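Local coordinates for protein putative metallopeptidase (Shewanella baltica OS155, PDB 3IEH) that binds a zinc ion and probably acts as a metal-dependent hydrolase of the peptidase M14 family, most likely with metallocarboxypeptidase activity, at residues Pro60-Gly65 / Arg100-Leu105; Glu79-Trp84 / Asp254-Ala259; Phe131-Gly136 / Val235-Arg240. One frame throughout, in Å; residues are numbered along the deposited sequence.

Interaction 1. Residues Pro60-Gly65 / Arg100-Leu105; sequences PAAKSG and RVNLSL
With its CG swung beside the backbone N and anti to the carbonyl carbon (chi1 -57°), N102 carries its carboxamide off the start of a strand and against the backbone of A62 and K63. A modest turn about chi2 then presents both ends of the amide to a single residue. N102 ND2 gives a short, almost straight bond to K63 O (2.7 Å, 172° at the hydrogen), and this oxygen lies practically in the amide plane of N102. The return bond is less regular: K63 N donates to N102 OD1 over 3.1 Å, yet it approaches from above the carbonyl plane, making a C=O...N angle of only 104°. The side chain therefore reads the N-H and C=O of K63 much as a partner residue in a hydrogen-bonded antiparallel pair would, and the double grip fixes the flip of the amide. A weak bond from ND2 to S68 OG adds to it.

Apolar atoms close in around the amide. A62 CB lies 3.8 Å from N102 CG, and A62 CA is 3.6 Å from N102 OD1. The K63 chain bends at chi2 and chi4, passing N102 OD1 with its CG (4.0 Å) before its NZ forms a salt bridge with E99.

The loop holding 60-65 links strands 52-58 and 68-73, which flank strand 102-106 in the mixed sheet, antiparallel on one side and parallel on the other. It thus spans the N-terminal end of strand 102-106, whose L105 packs further along on L86 and L90 of helix 81-91.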
loop_
_atom_site.group_PDB
_atom_site.type_symbol
_atom_site.label_atom_id
_atom_site.label_comp_id
_atom_site.label_asym_id
_atom_site.label_seq_id
_atom_site.Cartn_x
_atom_site.Cartn_y
_atom_site.Cartn_z
ATOM N N PRO A 60 -14.801 -9.188 9.130
ATOM C CA PRO A 60 -16.133 -9.771 8.956
ATOM C C PRO A 60 -17.294 -8.916 9.530
ATOM O O PRO A 60 -17.131 -8.244 10.553
ATOM C CB PRO A 60 -16.016 -11.086 9.726
ATOM C CG PRO A 60 -15.106 -10.723 10.888
ATOM C CD PRO A 60 -14.129 -9.689 10.344
ATOM N N ALA A 61 -18.448 -8.954 8.863
ATOM C CA ALA A 61 -19.663 -8.288 9.330
ATOM C C ALA A 61 -19.459 -6.770 9.393
ATOM O O ALA A 61 -19.538 -6.141 10.449
ATOM C CB ALA A 61 -20.137 -8.875 10.681
ATOM N N ALA A 62 -19.194 -6.212 8.222
ATOM C CA ALA A 62 -19.011 -4.795 8.041
ATOM C C ALA A 62 -20.285 -4.074 8.428
ATOM O O ALA A 62 -21.370 -4.547 8.121
ATOM C CB ALA A 62 -18.681 -4.499 6.600
ATOM N N LYS A 63 -20.134 -2.937 9.096
ATOM C CA LYS A 63 -21.262 -2.086 9.471
ATOM C C LYS A 63 -21.224 -0.735 8.728
ATOM O O LYS A 63 -20.183 -0.109 8.564
ATOM C CB LYS A 63 -21.416 -1.918 10.998
ATOM C CG LYS A 63 -20.206 -2.151 11.886
ATOM C CD LYS A 63 -20.032 -3.617 12.247
ATOM C CE LYS A 63 -18.808 -3.852 13.143
ATOM N NZ LYS A 63 -18.997 -3.135 14.456
ATOM N N SER A 64 -22.383 -0.293 8.259
ATOM C CA SER A 64 -22.420 0.900 7.426
ATOM C C SER A 64 -22.116 2.181 8.252
ATOM O O SER A 64 -21.715 3.202 7.708
ATOM C CB SER A 64 -23.746 1.002 6.695
ATOM O OG SER A 64 -24.687 1.576 7.553
ATOM N N GLY A 65 -22.293 2.120 9.562
ATOM C CA GLY A 65 -21.931 3.255 10.404
ATOM C C GLY A 65 -20.439 3.484 10.515
ATOM O O GLY A 65 -20.029 4.521 10.980
ATOM N N ARG A 100 -14.186 -0.080 15.198
ATOM C CA ARG A 100 -13.909 1.304 14.830
ATOM C C ARG A 100 -13.935 1.495 13.289
ATOM O O ARG A 100 -14.272 2.581 12.789
ATOM C CB ARG A 100 -12.536 1.749 15.409
ATOM C CG ARG A 100 -12.020 3.126 14.873
ATOM C CD ARG A 100 -10.484 3.295 14.820
ATOM N NE ARG A 100 -9.914 3.994 15.980
ATOM C CZ ARG A 100 -10.039 5.301 16.239
ATOM N NH1 ARG A 100 -10.755 6.096 15.449
ATOM N NH2 ARG A 100 -9.460 5.818 17.318
ATOM N N VAL A 101 -13.555 0.442 12.557
ATOM C CA VAL A 101 -13.424 0.462 11.100
ATOM C C VAL A 101 -13.788 -0.884 10.458
ATOM O O VAL A 101 -13.667 -1.950 11.073
ATOM C CB VAL A 101 -11.965 0.774 10.687
ATOM C CG1 VAL A 101 -11.492 2.050 11.340
ATOM C CG2 VAL A 101 -11.033 -0.375 11.070
ATOM N N ASN A 102 -14.234 -0.810 9.210
ATOM C CA ASN A 102 -14.395 -1.965 8.355
ATOM C C ASN A 102 -13.105 -1.999 7.512
ATOM O O ASN A 102 -13.007 -1.282 6.499
ATOM C CB ASN A 102 -15.594 -1.779 7.451
ATOM C CG ASN A 102 -16.901 -1.514 8.221
ATOM O OD1 ASN A 102 -17.141 -2.041 9.311
ATOM N ND2 ASN A 102 -17.760 -0.714 7.626
ATOM N N LEU A 103 -12.116 -2.793 7.941
ATOM C CA LEU A 103 -10.800 -2.830 7.296
ATOM C C LEU A 103 -10.680 -3.928 6.251
ATOM O O LEU A 103 -11.038 -5.088 6.493
ATOM C CB LEU A 103 -9.673 -3.038 8.311
ATOM C CG LEU A 103 -8.240 -2.842 7.790
ATOM C CD1 LEU A 103 -7.995 -1.402 7.357
ATOM C CD2 LEU A 103 -7.257 -3.239 8.855
ATOM N N SER A 104 -10.139 -3.541 5.097
ATOM C CA SER A 104 -9.848 -4.449 4.004
ATOM C C SER A 104 -8.358 -4.310 3.756
ATOM O O SER A 104 -7.819 -3.214 3.916
ATOM C CB SER A 104 -10.662 -4.073 2.756
ATOM O OG SER A 104 -12.063 -4.251 2.971
ATOM N N LEU A 105 -7.691 -5.410 3.423
ATOM C CA LEU A 105 -6.237 -5.396 3.151
ATOM C C LEU A 105 -5.862 -6.096 1.839
ATOM O O LEU A 105 -6.468 -7.131 1.439
ATOM C CB LEU A 105 -5.460 -6.076 4.274
ATOM C CG LEU A 105 -5.663 -5.514 5.691
ATOM C CD1 LEU A 105 -5.093 -6.518 6.714
ATOM C CD2 LEU A 105 -5.076 -4.092 5.895
#

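Interaction 2. Residues Glu79-Trp84 / Asp254-Ala259; sequences ESAGPW and DQRVLA. With ZN (zinc ion), chain B.
Van der Waals contacts carry the meeting of A81 and W84 with R256 and V257. The methyl of A81 points at the opposing helix, where its CB comes within 3.4 Å of R256 CB and 3.8 Å of V257 N. So small a side chain lets the backbones approach closely, to 4.7 Å between A81 CA and V257 CA. V257 uses both branches: with CG1 anti to the backbone N (chi1 173°), that methyl lies against the carbonyl oxygen of W84, 3.7 Å from W84 O, while CG2 makes an apolar contact with W84 CB at 4.2 Å.

The contact joins the N-terminal parts of helices 81-91 and 253-271. Helix 81-91 directly follows the H-x-x-E element of M14 zinc peptidases, here H76 and E79, with H170 the third protein ligand.

Polar interactions run through E171, the residue after that histidine. Its OE2 forms a salt bridge with R256 NE and its OE1 takes a hydrogen bond from A81 N, so one carboxylate ties the two segments. R256 bends at chi2 and chi3 to get there, passing A81 CB obliquely with its guanidinium, and its NH1 is bonded to Q251 O.

Within these segments, metal coordination falls to E79, extended beyond CG and turned away from the helix contact. It chelates zinc through both oxygens, OE1 at 2.3 Å and OE2 at 2.5 Å from the ion; a water occupies a further position, and OE1 also accepts a hydrogen bond from E171 N.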
loop_
_atom_site.group_PDB
_atom_site.type_symbol
_atom_site.label_atom_id
_atom_site.label_comp_id
_atom_site.label_asym_id
_atom_site.label_seq_id
_atom_site.Cartn_x
_atom_site.Cartn_y
_atom_site.Cartn_z
ATOM N N GLU A 79 10.054 -3.035 -2.391
ATOM C CA GLU A 79 9.552 -2.128 -1.376
ATOM C C GLU A 79 8.919 -2.948 -0.265
ATOM O O GLU A 79 7.739 -2.790 0.064
ATOM C CB GLU A 79 8.565 -1.196 -2.043
ATOM C CG GLU A 79 9.218 -0.496 -3.254
ATOM C CD GLU A 79 8.278 0.403 -4.016
ATOM O OE1 GLU A 79 7.064 0.514 -3.645
ATOM O OE2 GLU A 79 8.762 0.995 -5.002
ATOM N N SER A 80 9.741 -3.832 0.293
ATOM C CA SER A 80 9.279 -4.900 1.172
ATOM C C SER A 80 8.948 -4.442 2.593
ATOM O O SER A 80 8.236 -5.151 3.305
ATOM C CB SER A 80 10.293 -6.050 1.169
ATOM O OG SER A 80 11.598 -5.567 1.391
ATOM N N ALA A 81 9.415 -3.258 2.997
ATOM C CA ALA A 81 9.031 -2.722 4.305
ATOM C C ALA A 81 7.506 -2.449 4.377
ATOM O O ALA A 81 6.924 -2.467 5.464
ATOM C CB ALA A 81 9.859 -1.481 4.683
ATOM N N GLY A 82 6.853 -2.225 3.233
ATOM C CA GLY A 82 5.373 -2.093 3.203
ATOM C C GLY A 82 4.629 -3.308 3.757
ATOM O O GLY A 82 3.982 -3.212 4.804
ATOM N N PRO A 83 4.726 -4.464 3.064
ATOM C CA PRO A 83 4.174 -5.737 3.534
ATOM C C PRO A 83 4.608 -6.119 4.953
ATOM O O PRO A 83 3.742 -6.435 5.791
ATOM C CB PRO A 83 4.742 -6.745 2.548
ATOM C CG PRO A 83 4.940 -5.933 1.244
ATOM C CD PRO A 83 5.293 -4.561 1.700
ATOM N N TRP A 84 5.917 -6.089 5.245
ATOM C CA TRP A 84 6.393 -6.447 6.611
ATOM C C TRP A 84 5.898 -5.428 7.637
ATOM O O TRP A 84 5.603 -5.764 8.798
ATOM C CB TRP A 84 7.919 -6.613 6.688
ATOM C CG TRP A 84 8.444 -7.803 5.906
ATOM C CD1 TRP A 84 9.031 -7.778 4.679
ATOM C CD2 TRP A 84 8.412 -9.186 6.297
ATOM N NE1 TRP A 84 9.380 -9.049 4.283
ATOM C CE2 TRP A 84 9.012 -9.930 5.264
ATOM C CE3 TRP A 84 7.965 -9.862 7.428
ATOM C CZ2 TRP A 84 9.145 -11.319 5.322
ATOM C CZ3 TRP A 84 8.107 -11.249 7.483
ATOM C CH2 TRP A 84 8.669 -11.957 6.434
ATOM N N ASP A 254 14.327 -2.115 9.418
ATOM C CA ASP A 254 13.367 -2.148 10.538
ATOM C C ASP A 254 12.750 -0.786 10.875
ATOM O O ASP A 254 11.591 -0.708 11.302
ATOM C CB ASP A 254 13.958 -2.832 11.768
ATOM C CG ASP A 254 14.188 -4.336 11.541
ATOM O OD1 ASP A 254 13.346 -5.036 10.926
ATOM O OD2 ASP A 254 15.221 -4.832 11.995
ATOM N N GLN A 255 13.495 0.285 10.646
ATOM C CA GLN A 255 12.946 1.628 10.791
ATOM C C GLN A 255 11.829 1.849 9.781
ATOM O O GLN A 255 10.812 2.500 10.090
ATOM C CB GLN A 255 14.028 2.685 10.587
ATOM C CG GLN A 255 14.829 2.941 11.825
ATOM C CD GLN A 255 14.025 3.721 12.865
ATOM O OE1 GLN A 255 13.572 4.849 12.603
ATOM N NE2 GLN A 255 13.865 3.136 14.046
ATOM N N ARG A 256 12.016 1.296 8.578
ATOM C CA ARG A 256 11.004 1.416 7.526
ATOM C C ARG A 256 9.764 0.599 7.892
ATOM O O ARG A 256 8.649 1.072 7.747
ATOM C CB ARG A 256 11.597 1.029 6.159
ATOM C CG ARG A 256 12.612 2.067 5.654
ATOM C CD ARG A 256 13.785 1.427 4.917
ATOM N NE ARG A 256 13.319 0.490 3.910
ATOM C CZ ARG A 256 14.079 -0.440 3.334
ATOM N NH1 ARG A 256 15.362 -0.564 3.631
ATOM N NH2 ARG A 256 13.546 -1.252 2.442
ATOM N N VAL A 257 9.976 -0.614 8.406
ATOM C CA VAL A 257 8.885 -1.456 8.875
ATOM C C VAL A 257 8.063 -0.686 9.912
ATOM O O VAL A 257 6.832 -0.624 9.819
ATOM C CB VAL A 257 9.396 -2.756 9.530
ATOM C CG1 VAL A 257 8.232 -3.523 10.159
ATOM C CG2 VAL A 257 10.146 -3.611 8.541
ATOM N N LEU A 258 8.743 -0.105 10.899
ATOM C CA LEU A 258 8.072 0.660 11.975
ATOM C C LEU A 258 7.401 1.911 11.460
ATOM O O LEU A 258 6.304 2.264 11.917
ATOM C CB LEU A 258 9.053 1.033 13.092
ATOM C CG LEU A 258 9.607 -0.168 13.880
ATOM C CD1 LEU A 258 10.601 0.309 14.909
ATOM C CD2 LEU A 258 8.522 -1.002 14.550
ATOM N N ALA A 259 8.042 2.579 10.506
ATOM C CA ALA A 259 7.450 3.790 9.867
ATOM C C ALA A 259 6.171 3.451 9.106
ATOM O O ALA A 259 5.194 4.197 9.149
ATOM C CB ALA A 259 8.467 4.468 8.910
HETATM ZN ZN ZN B . 6.433 1.719 -5.448
HETATM O O HOH W 1 6.696 3.996 -5.693
#

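Interaction 3. Residues Phe131-Gly136 / Val235-Arg240; sequences FVFENG and VRSGAR
F133 lays its ring against R236 and S237, joining one strand of a small hairpin to the end of a helix on the surface. The segment reaches this point from F131, whose own ring packs edge-to-face on F230 in the first turn of the same helix and whose backbone pairs with T228. V132 then enters the hairpin formed by strands 132-134 and 137-139, bonding through its backbone to K139.

At F133 the CG is anti to the backbone N (chi1 -173°), which sends the ring out to the helix. R236 CB sits over one face, 4.0 Å from the centroid of the F133 ring and 16° off its normal, a CH-pi contact. From there the arginine bends at chi2 and chi3, and its NH2 comes to 3.4 Å from F133 CE2. The guanidinium is not laid flat on the ring: the two planes stand 75° apart. On the far part of the ring F133 CZ is 3.8 Å from R236 O, and S237 OG approaches CE1 obliquely at 3.7 Å, its proton engaged by the carbonyl of C233 one turn back. With a serine in place of F133, R236 would probably lose the surface under its CB and its guanidinium be left freer to swing into solvent.

Beyond the ring, N135 and G136, both at positive phi, make the tight turn of the hairpin. The opposing helix stops just after S237, where G238 closes a Schellman motif. Since no hydrogen bond or salt bridge crosses between the segments, the contact rests on dispersion and the CH-pi contact, the guanidinium only brushing the ring at NH2; it therefore depends on matching shapes and covered surface, without the strict direction a hydrogen bond would set.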
loop_
_atom_site.group_PDB
_atom_site.type_symbol
_atom_site.label_atom_id
_atom_site.label_comp_id
_atom_site.label_asym_id
_atom_site.label_seq_id
_atom_site.Cartn_x
_atom_site.Cartn_y
_atom_site.Cartn_z
ATOM N N PHE A 131 -4.059 1.443 -14.584
ATOM C CA PHE A 131 -5.436 1.627 -14.117
ATOM C C PHE A 131 -5.954 2.965 -14.646
ATOM O O PHE A 131 -5.751 4.012 -14.029
ATOM C CB PHE A 131 -5.513 1.618 -12.598
ATOM C CG PHE A 131 -4.909 0.409 -11.971
ATOM C CD1 PHE A 131 -3.556 0.384 -11.666
ATOM C CD2 PHE A 131 -5.696 -0.714 -11.681
ATOM C CE1 PHE A 131 -2.979 -0.735 -11.063
ATOM C CE2 PHE A 131 -5.148 -1.846 -11.103
ATOM C CZ PHE A 131 -3.781 -1.862 -10.785
ATOM N N VAL A 132 -6.611 2.905 -15.800
ATOM C CA VAL A 132 -7.145 4.073 -16.483
ATOM C C VAL A 132 -8.609 4.290 -16.091
ATOM O O VAL A 132 -9.342 3.324 -15.880
ATOM C CB VAL A 132 -7.112 3.848 -17.992
ATOM C CG1 VAL A 132 -7.680 5.054 -18.713
ATOM C CG2 VAL A 132 -5.690 3.524 -18.446
ATOM N N PHE A 133 -9.050 5.545 -16.041
ATOM C CA PHE A 133 -10.431 5.861 -15.665
ATOM C C PHE A 133 -11.154 6.451 -16.854
ATOM O O PHE A 133 -11.127 7.655 -17.056
ATOM C CB PHE A 133 -10.467 6.838 -14.495
ATOM C CG PHE A 133 -11.844 7.075 -13.968
ATOM C CD1 PHE A 133 -12.481 6.090 -13.214
ATOM C CD2 PHE A 133 -12.520 8.272 -14.242
ATOM C CE1 PHE A 133 -13.773 6.287 -12.725
ATOM C CE2 PHE A 133 -13.804 8.485 -13.752
ATOM C CZ PHE A 133 -14.438 7.485 -12.992
ATOM N N GLU A 134 -11.798 5.589 -17.638
ATOM C CA GLU A 134 -12.488 6.004 -18.854
ATOM C C GLU A 134 -13.997 5.759 -18.870
ATOM O O GLU A 134 -14.469 4.660 -18.538
ATOM C CB GLU A 134 -11.902 5.270 -20.048
ATOM C CG GLU A 134 -10.748 5.982 -20.684
ATOM C CD GLU A 134 -10.537 5.551 -22.126
ATOM O OE1 GLU A 134 -11.551 5.278 -22.831
ATOM O OE2 GLU A 134 -9.356 5.499 -22.547
ATOM N N ASN A 135 -14.736 6.781 -19.316
ATOM C CA ASN A 135 -16.191 6.712 -19.456
ATOM C C ASN A 135 -16.817 6.495 -18.087
ATOM O O ASN A 135 -17.756 5.728 -17.943
ATOM C CB ASN A 135 -16.618 5.576 -20.417
ATOM C CG ASN A 135 -15.878 5.608 -21.766
ATOM O OD1 ASN A 135 -16.247 4.888 -22.705
ATOM N ND2 ASN A 135 -14.834 6.427 -21.861
ATOM N N GLY A 136 -16.259 7.142 -17.072
ATOM C CA GLY A 136 -16.721 6.981 -15.703
ATOM C C GLY A 136 -16.469 5.607 -15.116
ATOM O O GLY A 136 -17.078 5.255 -14.098
ATOM N N VAL A 235 -9.253 6.702 -6.258
ATOM C CA VAL A 235 -9.751 8.020 -5.857
ATOM C C VAL A 235 -10.709 8.577 -6.930
ATOM O O VAL A 235 -11.783 9.052 -6.590
ATOM C CB VAL A 235 -8.598 8.993 -5.536
ATOM C CG1 VAL A 235 -9.075 10.468 -5.528
ATOM C CG2 VAL A 235 -7.907 8.567 -4.209
ATOM N N ARG A 236 -10.340 8.511 -8.211
ATOM C CA ARG A 236 -11.246 8.946 -9.277
ATOM C C ARG A 236 -12.520 8.103 -9.222
ATOM O O ARG A 236 -13.595 8.623 -9.492
ATOM C CB ARG A 236 -10.636 8.801 -10.684
ATOM C CG ARG A 236 -9.425 9.673 -11.032
ATOM C CD ARG A 236 -9.765 11.117 -11.436
ATOM N NE ARG A 236 -10.746 11.189 -12.520
ATOM C CZ ARG A 236 -11.979 11.688 -12.414
ATOM N NH1 ARG A 236 -12.417 12.214 -11.266
ATOM N NH2 ARG A 236 -12.782 11.682 -13.475
ATOM N N SER A 237 -12.401 6.801 -8.911
ATOM C CA SER A 237 -13.587 5.912 -8.824
ATOM C C SER A 237 -14.500 6.189 -7.614
ATOM O O SER A 237 -15.634 5.707 -7.570
ATOM C CB SER A 237 -13.189 4.440 -8.827
ATOM O OG SER A 237 -12.487 4.145 -10.012
ATOM N N GLY A 238 -14.020 6.952 -6.643
ATOM C CA GLY A 238 -14.860 7.320 -5.520
ATOM C C GLY A 238 -14.232 7.298 -4.144
ATOM O O GLY A 238 -14.924 7.634 -3.188
ATOM N N ALA A 239 -12.955 6.893 -4.029
ATOM C CA ALA A 239 -12.237 6.894 -2.732
ATOM C C ALA A 239 -12.080 8.349 -2.297
ATOM O O ALA A 239 -11.484 9.174 -3.025
ATOM C CB ALA A 239 -10.876 6.194 -2.831
ATOM N N ARG A 240 -12.653 8.660 -1.130
ATOM C CA ARG A 240 -12.791 10.054 -0.667
ATOM C C ARG A 240 -11.471 10.738 -0.378
ATOM O O ARG A 240 -11.325 11.926 -0.640
ATOM C CB ARG A 240 -13.722 10.141 0.535
ATOM C CG ARG A 240 -15.171 9.973 0.141
ATOM C CD ARG A 240 -16.084 10.025 1.346
ATOM N NE ARG A 240 -17.494 9.854 0.970
ATOM C CZ ARG A 240 -18.179 8.709 1.040
ATOM N NH1 ARG A 240 -17.615 7.585 1.492
ATOM N NH2 ARG A 240 -19.444 8.682 0.638
#

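From the N terminus, residues 60-65 come first, then 79-84, and interaction 1 closes at 100-105, tying the loop between two sheet strands to the strand that they enclose. Because 79-84 lies within the span that interaction 1 closes while its partner 254-259 comes near the C terminus, interactions 1 and 2 cross. Interaction 2 closes a span of 169 residues and joins helix 81-91 to the last helix beside the zinc site. Interaction 3 (131-136 with 235-240) is nested inside that longer span, follows interaction 1 in series, and fixes the hairpin to helix 230-237. Interactions 2 and 3 lie on opposite sides of the chain's centre, their own centres 28 Å apart, and no two contacts touch.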